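Local coordinates for protein putative glucose-6-phosphate 1-epimerase (Salmonella typhimurium, PDB 2HTA) that probably interconverts the alpha and beta anomers of glucose 6-phosphate, acting as a hexose-6-phosphate 1-epimerase (mutarotase), at residues N18-L23 and H61-K66; P31-R36 and D42-D47. All coordinates share one frame; numbering follows the deposited sequence.

Interaction 1: N18-L23 and H61-K66; sequences NKIFAL and HLLSWK
The phenyl ring of F21 meets S64 at its edge: the hydroxyl OG of S64 lies in the plane of the ring, 3.8 Å from CE2 of F21. This is plain van der Waals contact; S64 OG is hydrogen-bonded to the hydroxyl of S54 in the neighbouring strand. F21 does not start out pointing at strand 61-66. Its CG stands beside the backbone N (chi1 -79°), and only the reach of the ring carries CE2 across. One residue earlier, I20 does point at L63, which points back, and the two make a purely apolar contact, with CD1 of I20 3.9 Å from CD1 of L63. In each residue that methyl continues the chain in extended form, so the two meet tip to tip although the side chains themselves run at a slant. The contact is small but mostly buried, and I20 also leans on L43, V45 and L76, while F21 reaches K52 and V45. The side chain of L63 is about 9 Å from that of R89, which probably binds substrate, as in related enzymes. On the strand side, L63 and S64 both face S54, a classic beta bulge. The whole is a short N-terminal helix lying across an antiparallel sheet, in the mainly beta fold of the galactose mutarotase clan.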
ATOM      1  N   ASN A  18       3.401  13.626  10.946  1.00 26.68           N
ATOM      2  CA  ASN A  18       4.273  14.679  11.517  1.00 27.46           C
ATOM      3  C   ASN A  18       5.125  14.148  12.694  1.00 27.19           C
ATOM      4  O   ASN A  18       6.266  14.548  12.878  1.00 28.38           O
ATOM      5  CB  ASN A  18       3.439  15.909  11.910  1.00 28.88           C
ATOM      6  CG  ASN A  18       2.961  16.674  10.719  1.00 30.51           C
ATOM      7  OD1 ASN A  18       3.518  16.519   9.623  1.00 33.34           O
ATOM      8  ND2 ASN A  18       1.898  17.477  10.885  1.00 30.98           N
ATOM      9  N   LYS A  19       4.580  13.206  13.447  1.00 26.37           N
ATOM     10  CA  LYS A  19       5.337  12.512  14.525  1.00 25.90           C
ATOM     11  C   LYS A  19       6.630  11.839  13.991  1.00 23.72           C
ATOM     12  O   LYS A  19       7.722  11.983  14.565  1.00 22.94           O
ATOM     13  CB  LYS A  19       4.456  11.485  15.205  1.00 25.78           C
ATOM     14  CG  LYS A  19       3.454  12.072  16.200  1.00 31.13           C
ATOM     15  CD  LYS A  19       2.956  10.951  17.180  1.00 35.86           C
ATOM     16  N   ILE A  20       6.518  11.227  12.821  1.00 21.70           N
ATOM     17  CA  ILE A  20       7.610  10.473  12.274  1.00 20.67           C
ATOM     18  C   ILE A  20       8.700  11.476  11.865  1.00 21.28           C
ATOM     19  O   ILE A  20       9.890  11.262  12.096  1.00 21.21           O
ATOM     20  CB  ILE A  20       7.104   9.644  11.024  1.00 20.19           C
ATOM     21  CG1 ILE A  20       6.214   8.504  11.528  1.00 22.93           C
ATOM     22  CG2 ILE A  20       8.317   9.134  10.188  1.00 18.55           C
ATOM     23  CD1 ILE A  20       5.441   7.757  10.419  1.00 22.21           C
ATOM     24  N   PHE A  21       8.291  12.561  11.224  1.00 21.80           N
ATOM     25  CA  PHE A  21       9.294  13.521  10.720  1.00 21.60           C
ATOM     26  C   PHE A  21       9.896  14.382  11.857  1.00 23.11           C
ATOM     27  O   PHE A  21      10.911  15.049  11.655  1.00 21.82           O
ATOM     28  CB  PHE A  21       8.668  14.405   9.661  1.00 22.81           C
ATOM     29  CG  PHE A  21       8.576  13.719   8.318  1.00 22.28           C
ATOM     30  CD1 PHE A  21       9.586  13.876   7.393  1.00 21.15           C
ATOM     31  CD2 PHE A  21       7.513  12.874   8.035  1.00 22.28           C
ATOM     32  CE1 PHE A  21       9.557  13.204   6.168  1.00 21.10           C
ATOM     33  CE2 PHE A  21       7.463  12.196   6.793  1.00 18.90           C
ATOM     34  CZ  PHE A  21       8.503  12.381   5.870  1.00 20.57           C
ATOM     35  N   ALA A  22       9.284  14.307  13.044  1.00 23.50           N
ATOM     36  CA  ALA A  22       9.837  14.989  14.237  1.00 23.79           C
ATOM     37  C   ALA A  22      10.852  14.130  14.964  1.00 25.25           C
ATOM     38  O   ALA A  22      11.600  14.629  15.827  1.00 23.13           O
ATOM     39  CB  ALA A  22       8.677  15.393  15.176  1.00 25.45           C
ATOM     40  N   LEU A  23      10.933  12.837  14.618  1.00 23.37           N
ATOM     41  CA  LEU A  23      11.860  11.907  15.299  1.00 23.39           C
ATOM     42  C   LEU A  23      13.353  12.254  15.123  1.00 23.69           C
ATOM     43  O   LEU A  23      13.726  12.811  14.067  1.00 24.37           O
ATOM     44  CB  LEU A  23      11.620  10.470  14.817  1.00 22.93           C
ATOM     45  CG  LEU A  23      10.278   9.814  15.102  1.00 23.93           C
ATOM     46  CD1 LEU A  23      10.157   8.564  14.297  1.00 21.56           C
ATOM     47  CD2 LEU A  23      10.135   9.486  16.560  1.00 22.79           C
ATOM     48  N   HIS A  61       7.478  -0.984   4.166  1.00 16.57           N
ATOM     49  CA  HIS A  61       6.132  -0.433   4.170  1.00 17.25           C
ATOM     50  C   HIS A  61       6.199   1.070   3.982  1.00 18.67           C
ATOM     51  O   HIS A  61       6.639   1.813   4.866  1.00 17.70           O
ATOM     52  CB  HIS A  61       5.466  -0.745   5.521  1.00 16.88           C
ATOM     53  CG  HIS A  61       3.967  -0.610   5.519  1.00 18.68           C
ATOM     54  ND1 HIS A  61       3.122  -1.652   5.880  1.00 22.07           N
ATOM     55  CD2 HIS A  61       3.161   0.463   5.293  1.00 19.01           C
ATOM     56  CE1 HIS A  61       1.866  -1.233   5.813  1.00 18.87           C
ATOM     57  NE2 HIS A  61       1.866   0.047   5.452  1.00 17.51           N
ATOM     58  N   LEU A  62       5.765   1.520   2.812  1.00 18.03           N
ATOM     59  CA  LEU A  62       5.668   2.948   2.571  1.00 18.03           C
ATOM     60  C   LEU A  62       4.550   3.505   3.460  1.00 18.19           C
ATOM     61  O   LEU A  62       3.415   3.172   3.303  1.00 19.48           O
ATOM     62  CB  LEU A  62       5.388   3.183   1.072  1.00 18.29           C
ATOM     63  CG  LEU A  62       5.210   4.652   0.628  1.00 19.85           C
ATOM     64  CD1 LEU A  62       6.433   5.557   0.880  1.00 16.21           C
ATOM     65  CD2 LEU A  62       4.827   4.638  -0.893  1.00 18.98           C
ATOM     66  N   LEU A  63       4.904   4.376   4.384  1.00 17.64           N
ATOM     67  CA  LEU A  63       3.975   4.941   5.371  1.00 18.51           C
ATOM     68  C   LEU A  63       3.349   6.247   4.899  1.00 17.41           C
ATOM     69  O   LEU A  63       2.183   6.531   5.218  1.00 18.55           O
ATOM     70  CB  LEU A  63       4.774   5.292   6.637  1.00 17.32           C
ATOM     71  CG  LEU A  63       5.573   4.142   7.257  1.00 22.03           C
ATOM     72  CD1 LEU A  63       6.428   4.543   8.433  1.00 17.84           C
ATOM     73  CD2 LEU A  63       4.555   3.047   7.674  1.00 21.80           C
ATOM     74  N   SER A  64       4.102   7.033   4.134  1.00 17.32           N
ATOM     75  CA  SER A  64       3.602   8.396   3.780  1.00 17.55           C
ATOM     76  C   SER A  64       4.350   8.878   2.537  1.00 17.84           C
ATOM     77  O   SER A  64       5.473   8.450   2.303  1.00 18.66           O
ATOM     78  CB  SER A  64       3.798   9.408   4.947  1.00 17.32           C
ATOM     79  OG  SER A  64       5.161   9.720   5.163  1.00 19.70           O
ATOM     80  N   TRP A  65       3.731   9.785   1.787  1.00 17.41           N
ATOM     81  CA  TRP A  65       4.341  10.378   0.616  1.00 18.09           C
ATOM     82  C   TRP A  65       3.615  11.717   0.435  1.00 17.87           C
ATOM     83  O   TRP A  65       2.387  11.766   0.318  1.00 17.06           O
ATOM     84  CB  TRP A  65       4.189   9.465  -0.641  1.00 18.47           C
ATOM     85  CG  TRP A  65       4.572  10.177  -1.918  1.00 17.57           C
ATOM     86  CD1 TRP A  65       5.784  10.821  -2.180  1.00 19.63           C
ATOM     87  CD2 TRP A  65       3.733  10.422  -3.060  1.00 17.01           C
ATOM     88  NE1 TRP A  65       5.755  11.350  -3.451  1.00 18.10           N
ATOM     89  CE2 TRP A  65       4.492  11.183  -3.981  1.00 15.26           C
ATOM     90  CE3 TRP A  65       2.405  10.060  -3.395  1.00 15.57           C
ATOM     91  CZ2 TRP A  65       3.980  11.613  -5.233  1.00 18.45           C
ATOM     92  CZ3 TRP A  65       1.891  10.459  -4.648  1.00 16.13           C
ATOM     93  CH2 TRP A  65       2.676  11.258  -5.542  1.00 20.16           C
ATOM     94  N   LYS A  66       4.407  12.793   0.353  1.00 18.30           N
ATOM     95  CA  LYS A  66       3.873  14.107   0.155  1.00 20.00           C
ATOM     96  C   LYS A  66       4.820  14.848  -0.780  1.00 20.50           C
ATOM     97  O   LYS A  66       5.907  15.254  -0.355  1.00 20.14           O
ATOM     98  CB  LYS A  66       3.794  14.824   1.484  1.00 21.08           C
ATOM     99  CG  LYS A  66       3.165  16.224   1.416  1.00 23.18           C
ATOM    100  CD  LYS A  66       2.998  16.695   2.868  1.00 30.98           C
ATOM    101  CE  LYS A  66       3.381  18.119   3.008  1.00 39.87           C
ATOM    102  NZ  LYS A  66       2.302  18.974   2.390  1.00 43.03           N
TER

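Interaction 2: P31-R36 and D42-D47; sequences PVLSRR and DLIVVD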
ATOM      1  N   PRO A  31      22.258  13.087   2.548  1.00 26.12           N
ATOM      2  CA  PRO A  31      21.665  14.331   3.025  1.00 25.64           C
ATOM      3  C   PRO A  31      20.131  14.290   3.163  1.00 25.59           C
ATOM      4  O   PRO A  31      19.570  15.052   3.957  1.00 23.57           O
ATOM      5  CB  PRO A  31      22.079  15.362   1.928  1.00 27.18           C
ATOM      6  CG  PRO A  31      23.347  14.759   1.353  1.00 28.28           C
ATOM      7  CD  PRO A  31      23.097  13.293   1.353  1.00 27.41           C
ATOM      8  N   VAL A  32      19.436  13.413   2.412  1.00 23.74           N
ATOM      9  CA  VAL A  32      17.984  13.414   2.511  1.00 22.93           C
ATOM     10  C   VAL A  32      17.385  12.190   3.208  1.00 22.47           C
ATOM     11  O   VAL A  32      16.215  12.201   3.522  1.00 23.48           O
ATOM     12  CB  VAL A  32      17.298  13.629   1.157  1.00 23.84           C
ATOM     13  CG1 VAL A  32      17.845  14.919   0.495  1.00 22.86           C
ATOM     14  CG2 VAL A  32      17.573  12.429   0.293  1.00 22.07           C
ATOM     15  N   LEU A  33      18.195  11.161   3.408  1.00 22.02           N
ATOM     16  CA  LEU A  33      17.749   9.858   3.915  1.00 21.40           C
ATOM     17  C   LEU A  33      18.335   9.649   5.278  1.00 20.51           C
ATOM     18  O   LEU A  33      19.552   9.720   5.459  1.00 20.68           O
ATOM     19  CB  LEU A  33      18.274   8.745   3.034  1.00 22.20           C
ATOM     20  CG  LEU A  33      17.495   8.314   1.785  1.00 24.58           C
ATOM     21  CD1 LEU A  33      18.274   7.179   1.072  1.00 24.70           C
ATOM     22  CD2 LEU A  33      16.059   7.928   2.115  1.00 23.28           C
ATOM     23  N   SER A  34      17.480   9.315   6.235  1.00 19.18           N
ATOM     24  CA  SER A  34      17.930   9.017   7.587  1.00 19.87           C
ATOM     25  C   SER A  34      17.195   7.797   8.085  1.00 20.39           C
ATOM     26  O   SER A  34      16.114   7.483   7.586  1.00 20.50           O
ATOM     27  CB  SER A  34      17.636  10.202   8.526  1.00 19.48           C
ATOM     28  OG  SER A  34      16.218  10.472   8.633  1.00 21.04           O
ATOM     29  N   ARG A  35      17.826   7.075   9.000  1.00 21.54           N
ATOM     30  CA  ARG A  35      17.111   6.116   9.840  1.00 20.60           C
ATOM     31  C   ARG A  35      16.677   6.695  11.205  1.00 21.29           C
ATOM     32  O   ARG A  35      17.451   7.411  11.896  1.00 21.62           O
ATOM     33  CB  ARG A  35      17.914   4.847  10.080  1.00 22.77           C
ATOM     34  CG  ARG A  35      17.155   3.968  11.137  1.00 23.54           C
ATOM     35  CD  ARG A  35      17.709   2.606  11.377  1.00 33.12           C
ATOM     36  NE  ARG A  35      19.040   2.553  12.009  1.00 32.10           N
ATOM     37  CZ  ARG A  35      19.306   2.348  13.300  1.00 28.84           C
ATOM     38  NH1 ARG A  35      18.354   2.228  14.226  1.00 25.11           N
ATOM     39  NH2 ARG A  35      20.597   2.301  13.657  1.00 28.53           N
ATOM     40  N   ARG A  36      15.433   6.404  11.593  1.00 19.70           N
ATOM     41  CA  ARG A  36      14.883   6.875  12.862  1.00 20.64           C
ATOM     42  C   ARG A  36      14.161   5.676  13.439  1.00 21.02           C
ATOM     43  O   ARG A  36      14.158   4.598  12.827  1.00 20.44           O
ATOM     44  CB  ARG A  36      13.918   8.043  12.610  1.00 21.16           C
ATOM     45  CG  ARG A  36      14.524   9.031  11.604  1.00 19.90           C
ATOM     46  CD  ARG A  36      13.885  10.420  11.661  1.00 19.48           C
ATOM     47  NE  ARG A  36      14.288  11.238  10.514  1.00 18.65           N
ATOM     48  CZ  ARG A  36      13.829  12.458  10.325  1.00 23.59           C
ATOM     49  NH1 ARG A  36      13.042  12.978  11.260  1.00 21.12           N
ATOM     50  NH2 ARG A  36      14.173  13.173   9.232  1.00 23.22           N
ATOM     51  N   ASP A  42      12.330   0.342  13.103  1.00 19.63           N
ATOM     52  CA  ASP A  42      13.262   1.191  12.422  1.00 21.72           C
ATOM     53  C   ASP A  42      12.570   1.768  11.179  1.00 20.29           C
ATOM     54  O   ASP A  42      11.912   1.019  10.466  1.00 20.52           O
ATOM     55  CB  ASP A  42      14.456   0.382  12.014  1.00 21.63           C
ATOM     56  CG  ASP A  42      15.384   0.151  13.192  1.00 26.37           C
ATOM     57  OD1 ASP A  42      15.411   1.015  14.106  1.00 32.69           O
ATOM     58  OD2 ASP A  42      16.064  -0.879  13.203  1.00 31.91           O
ATOM     59  N   LEU A  43      12.675   3.088  10.998  1.00 20.10           N
ATOM     60  CA  LEU A  43      12.046   3.803   9.856  1.00 18.89           C
ATOM     61  C   LEU A  43      13.132   4.441   8.969  1.00 20.16           C
ATOM     62  O   LEU A  43      14.156   4.887   9.477  1.00 20.12           O
ATOM     63  CB  LEU A  43      11.114   4.948  10.330  1.00 19.17           C
ATOM     64  CG  LEU A  43      10.098   4.526  11.401  1.00 18.83           C
ATOM     65  CD1 LEU A  43       9.139   5.674  11.759  1.00 20.39           C
ATOM     66  CD2 LEU A  43       9.274   3.304  10.887  1.00 19.25           C
ATOM     67  N   ILE A  44      12.890   4.460   7.666  1.00 19.21           N
ATOM     68  CA  ILE A  44      13.706   5.197   6.717  1.00 20.51           C
ATOM     69  C   ILE A  44      12.902   6.416   6.277  1.00 20.51           C
ATOM     70  O   ILE A  44      11.788   6.300   5.763  1.00 19.56           O
ATOM     71  CB  ILE A  44      14.100   4.331   5.489  1.00 21.07           C
ATOM     72  CG1 ILE A  44      14.782   2.997   5.926  1.00 21.55           C
ATOM     73  CG2 ILE A  44      14.903   5.192   4.490  1.00 21.88           C
ATOM     74  CD1 ILE A  44      16.157   3.169   6.667  1.00 23.46           C
ATOM     75  N   VAL A  45      13.469   7.603   6.515  1.00 20.99           N
ATOM     76  CA  VAL A  45      12.745   8.827   6.322  1.00 20.45           C
ATOM     77  C   VAL A  45      13.440   9.657   5.221  1.00 20.04           C
ATOM     78  O   VAL A  45      14.637   9.894   5.295  1.00 19.28           O
ATOM     79  CB  VAL A  45      12.630   9.660   7.633  1.00 20.45           C
ATOM     80  CG1 VAL A  45      11.927  10.969   7.344  1.00 17.98           C
ATOM     81  CG2 VAL A  45      11.882   8.861   8.767  1.00 20.26           C
ATOM     82  N   VAL A  46      12.664  10.043   4.213  1.00 20.95           N
ATOM     83  CA  VAL A  46      13.113  10.854   3.103  1.00 20.50           C
ATOM     84  C   VAL A  46      12.630  12.283   3.388  1.00 21.29           C
ATOM     85  O   VAL A  46      11.432  12.578   3.418  1.00 20.53           O
ATOM     86  CB  VAL A  46      12.474  10.378   1.743  1.00 21.64           C
ATOM     87  CG1 VAL A  46      12.882  11.331   0.560  1.00 17.91           C
ATOM     88  CG2 VAL A  46      12.858   8.925   1.411  1.00 20.34           C
ATOM     89  N   ASP A  47      13.570  13.196   3.604  1.00 22.47           N
ATOM     90  CA  ASP A  47      13.170  14.577   3.781  1.00 23.15           C
ATOM     91  C   ASP A  47      13.970  15.342   2.702  1.00 23.52           C
ATOM     92  O   ASP A  47      15.133  15.726   2.920  1.00 21.83           O
ATOM     93  CB  ASP A  47      13.560  15.024   5.195  1.00 23.81           C
ATOM     94  CG  ASP A  47      13.153  16.474   5.498  1.00 29.29           C
ATOM     95  OD1 ASP A  47      12.782  17.241   4.581  1.00 27.60           O
ATOM     96  OD2 ASP A  47      13.226  16.867   6.687  1.00 32.10           O
TER
HETATM   97  O   HOH W   1      15.620  12.177   6.639  1.00 17.95           O
HETATM   98  O   HOH W   2      12.962  15.657   9.133  1.00 30.16           O
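S34 and V45 bind each other twice through their backbones, V45 N to S34 O at 2.9 Å and S34 N to V45 O at 3.0 Å, and R36 with L43 forms the next such hydrogen-bonded pair. A single bond, D47 N to V32 O, follows beyond the end of the strand pairing. S34 OG sits between its backbone N and carbonyl carbon (chi1 62°), where R36 NE meets it at 2.8 Å, within the guanidinium plane. Water 1 ties S34 OG, R36 NH2 and V45 O together. Water 2 joins R36 NH2 to D47 OD2, whose direct separation of 4.6 Å is too long for a salt bridge. V45 crosses the arginine at about a right angle, its CG1 over one face, 3.5 Å from the guanidinium plane and offset toward the rim. At the far end R35 NH1 makes a salt bridge with D42 OD1 at 3.2 Å, through a bent bond (N-H...O 139°) arriving from above the carboxylate; E27 is a second salt-bridge partner, through NH2. L33, I44 and V46 form an apolar patch on the face that R35 shares: L33 CD2 presses on V46 CG2 at a tight 3.4 Å and also touches I44 CG2. L33 packs on H123 and E125, I44 on L132 and V46 on V130. The rotation of the buried R36 guanidinium is thus fixed by in-plane contacts with S34 OG and two waters, NH1 adding weak bonds to the carbonyls of F21 and L23, and D47, through water 2, probably helps balance its charge.

How the interactions relate
From the N terminus the chain runs through helix 14-22, whose last turn supplies most of 18-23, then enters the five-stranded antiparallel sheet. Interaction 2 closes a short loop first, the hairpin of strands 33-38 and 41-48, with five residues between its segments. The chain goes on through strand 51-56 to strand 61-67, where interaction 1 closes a longer loop of 37 residues, so interaction 2 nests wholly inside it. Interaction 1 thus brings the helix to strand 61-67, while interaction 2 pairs the two hairpin strands. F21 joins the two contacts through R36 and V45: its CE1 lies 3.5 Å from CG1 of V45, placing the helix over the hairpin as well.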